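Local coordinates for protein fructose transport system repressor FruR (Pseudomonas putida, PDB 3O74) that regulates transcription as a LacI-family repressor and activator, probably by sequence-specific DNA binding, with fructose 1-phosphate as its preferred effector, at the interface of chains A and B. Sequence-based numbering; all coordinates share one arbitrary frame. Chains: chain A/B, Fructose transport system repressor FruR.

The interface of chains A and B. Residues chain A 218-219, 222; chain B 189, 193, 196, 220, 223.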
ATOM      1  N   GLN A 218      -4.522   3.019 -10.352  1.00 45.46           N
ATOM      2  CA  GLN A 218      -4.084   3.612 -11.608  1.00 43.15           C
ATOM      3  C   GLN A 218      -4.408   2.728 -12.803  1.00 40.11           C
ATOM      4  O   GLN A 218      -4.932   3.207 -13.814  1.00 47.12           O
ATOM      5  CB  GLN A 218      -2.583   3.898 -11.591  1.00 45.66           C
ATOM      6  CG  GLN A 218      -2.102   4.621 -12.846  1.00 44.21           C
ATOM      7  CD  GLN A 218      -0.724   4.173 -13.290  1.00 44.88           C
ATOM      8  OE1 GLN A 218      -0.108   3.306 -12.669  1.00 46.08           O
ATOM      9  NE2 GLN A 218      -0.234   4.759 -14.376  1.00 43.33           N
ATOM     10  N   LEU A 219      -4.096   1.441 -12.691  1.00 31.81           N
ATOM     11  CA  LEU A 219      -4.237   0.537 -13.832  1.00 41.75           C
ATOM     12  C   LEU A 219      -5.673   0.454 -14.344  1.00 43.82           C
ATOM     13  O   LEU A 219      -5.899   0.136 -15.513  1.00 42.95           O
ATOM     14  CB  LEU A 219      -3.685  -0.862 -13.522  1.00 42.66           C
ATOM     15  CG  LEU A 219      -2.164  -1.085 -13.468  1.00 46.43           C
ATOM     16  CD1 LEU A 219      -1.794  -2.392 -14.164  1.00 46.83           C
ATOM     17  CD2 LEU A 219      -1.398   0.072 -14.086  1.00 46.63           C
ATOM     18  N   PHE A 222      -6.151   1.630 -17.653  1.00 53.08           N
ATOM     19  CA  PHE A 222      -5.576   0.909 -18.785  1.00 53.75           C
ATOM     20  C   PHE A 222      -6.319  -0.377 -19.168  1.00 53.35           C
ATOM     21  O   PHE A 222      -6.116  -0.909 -20.262  1.00 50.94           O
ATOM     22  CB  PHE A 222      -4.093   0.616 -18.534  1.00 49.47           C
ATOM     23  CG  PHE A 222      -3.335   1.776 -17.945  1.00 46.15           C
ATOM     24  CD1 PHE A 222      -2.559   1.608 -16.811  1.00 44.31           C
ATOM     25  CD2 PHE A 222      -3.412   3.037 -18.513  1.00 48.07           C
ATOM     26  CE1 PHE A 222      -1.863   2.673 -16.260  1.00 44.34           C
ATOM     27  CE2 PHE A 222      -2.720   4.107 -17.963  1.00 46.73           C
ATOM     28  CZ  PHE A 222      -1.945   3.923 -16.838  1.00 39.79           C
TER
ATOM     29  N   TYR B 189       8.317  -0.938  -9.449  1.00 24.25           N
ATOM     30  CA  TYR B 189       6.976  -0.876 -10.017  1.00 24.50           C
ATOM     31  C   TYR B 189       6.424   0.544 -10.066  1.00 24.67           C
ATOM     32  O   TYR B 189       5.706   0.901 -11.001  1.00 26.23           O
ATOM     33  CB  TYR B 189       5.998  -1.787  -9.268  1.00 26.18           C
ATOM     34  CG  TYR B 189       4.613  -1.709  -9.854  1.00 27.85           C
ATOM     35  CD1 TYR B 189       4.325  -2.316 -11.068  1.00 39.36           C
ATOM     36  CD2 TYR B 189       3.604  -0.992  -9.224  1.00 33.18           C
ATOM     37  CE1 TYR B 189       3.066  -2.233 -11.630  1.00 43.89           C
ATOM     38  CE2 TYR B 189       2.335  -0.903  -9.780  1.00 37.71           C
ATOM     39  CZ  TYR B 189       2.074  -1.528 -10.982  1.00 42.51           C
ATOM     40  OH  TYR B 189       0.819  -1.450 -11.545  1.00 44.39           O
ATOM     41  N   GLN B 193       4.807   2.751 -13.246  1.00 24.87           N
ATOM     42  CA  GLN B 193       3.534   3.464 -13.263  1.00 28.27           C
ATOM     43  C   GLN B 193       3.650   4.774 -14.024  1.00 26.65           C
ATOM     44  O   GLN B 193       2.736   5.165 -14.754  1.00 27.52           O
ATOM     45  CB  GLN B 193       3.057   3.745 -11.841  1.00 28.92           C
ATOM     46  CG  GLN B 193       2.660   2.517 -11.059  1.00 27.87           C
ATOM     47  CD  GLN B 193       2.072   2.877  -9.712  1.00 35.20           C
ATOM     48  OE1 GLN B 193       1.061   3.573  -9.632  1.00 42.44           O
ATOM     49  NE2 GLN B 193       2.706   2.414  -8.647  1.00 35.86           N
ATOM     50  N   PHE B 196       3.783   4.060 -17.669  1.00 22.02           N
ATOM     51  CA  PHE B 196       2.444   3.855 -18.206  1.00 27.31           C
ATOM     52  C   PHE B 196       1.736   5.176 -18.474  1.00 25.43           C
ATOM     53  O   PHE B 196       0.963   5.292 -19.424  1.00 27.65           O
ATOM     54  CB  PHE B 196       1.596   2.997 -17.260  1.00 28.04           C
ATOM     55  CG  PHE B 196       1.996   1.549 -17.225  1.00 31.01           C
ATOM     56  CD1 PHE B 196       2.671   0.976 -18.293  1.00 32.91           C
ATOM     57  CD2 PHE B 196       1.689   0.756 -16.132  1.00 30.52           C
ATOM     58  CE1 PHE B 196       3.042  -0.362 -18.271  1.00 29.88           C
ATOM     59  CE2 PHE B 196       2.055  -0.586 -16.102  1.00 29.62           C
ATOM     60  CZ  PHE B 196       2.731  -1.144 -17.176  1.00 27.39           C
ATOM     61  N   LEU B 220      -1.535  -6.305 -13.840  1.00 42.03           N
ATOM     62  CA  LEU B 220      -0.655  -6.655 -14.951  1.00 41.05           C
ATOM     63  C   LEU B 220      -1.178  -7.886 -15.694  1.00 45.65           C
ATOM     64  O   LEU B 220      -0.867  -8.094 -16.867  1.00 42.05           O
ATOM     65  CB  LEU B 220       0.768  -6.915 -14.453  1.00 39.45           C
ATOM     66  CG  LEU B 220       1.850  -5.894 -14.812  1.00 44.56           C
ATOM     67  CD1 LEU B 220       1.349  -4.472 -14.609  1.00 46.08           C
ATOM     68  CD2 LEU B 220       3.122  -6.145 -14.010  1.00 42.65           C
ATOM     69  N   LEU B 223      -3.430  -6.493 -18.455  1.00 42.07           N
ATOM     70  CA  LEU B 223      -2.829  -5.621 -19.459  1.00 42.50           C
ATOM     71  C   LEU B 223      -2.661  -6.351 -20.782  1.00 43.56           C
ATOM     72  O   LEU B 223      -2.184  -7.485 -20.809  1.00 50.03           O
ATOM     73  CB  LEU B 223      -1.458  -5.117 -19.000  1.00 45.37           C
ATOM     74  CG  LEU B 223      -1.375  -3.817 -18.206  1.00 47.28           C
ATOM     75  CD1 LEU B 223       0.062  -3.329 -18.208  1.00 48.56           C
ATOM     76  CD2 LEU B 223      -2.293  -2.770 -18.802  1.00 45.25           C
TER
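A:Leu219, in the 3-10 helix 218-221 of chain A, reaches into a hydrophobic patch of chain B, and its two methyls part there. CD1 of A:Leu219 meets the methyl CD1 of B:Leu220 at 3.8 Å. CD2 of A:Leu219 lies 3.8 Å from the ring atom CD2 of B:Phe196. The phenol of B:Tyr189 arrives from the opposite direction, with its oxygen OH 3.6 Å from CG of A:Leu219. This contact is van der Waals.

A:Phe222 adds the second apolar group. The ring rim of A:Phe222, at CE1, touches CB of B:Phe196 at 3.6 Å, and the two side chains meet at a slant without stacking. B:Leu223 sets its methyl CD2 3.8 Å from CB of A:Phe222.

The polar contact joins A:Gln218 to helix 189-201 of chain B. The amide nitrogen NE2 of A:Gln218 donates a hydrogen bond to the backbone O of B:Gln193 at 3.0 Å. The bond is bent, 142° at the hydrogen, and the donor is tilted 26° from the carbonyl plane. CG of A:Gln218 stands anti to the backbone N (chi1 -175°), and a bend at chi2 completes the reach. The amide oxygen OE1 rests near CB and CG of B:Gln193.

The patch belongs to a two-fold symmetric interface, so its twin occurs with the chains exchanged. It joins the effector-binding domains in what is probably the dimer, as expected for LacI-family regulators.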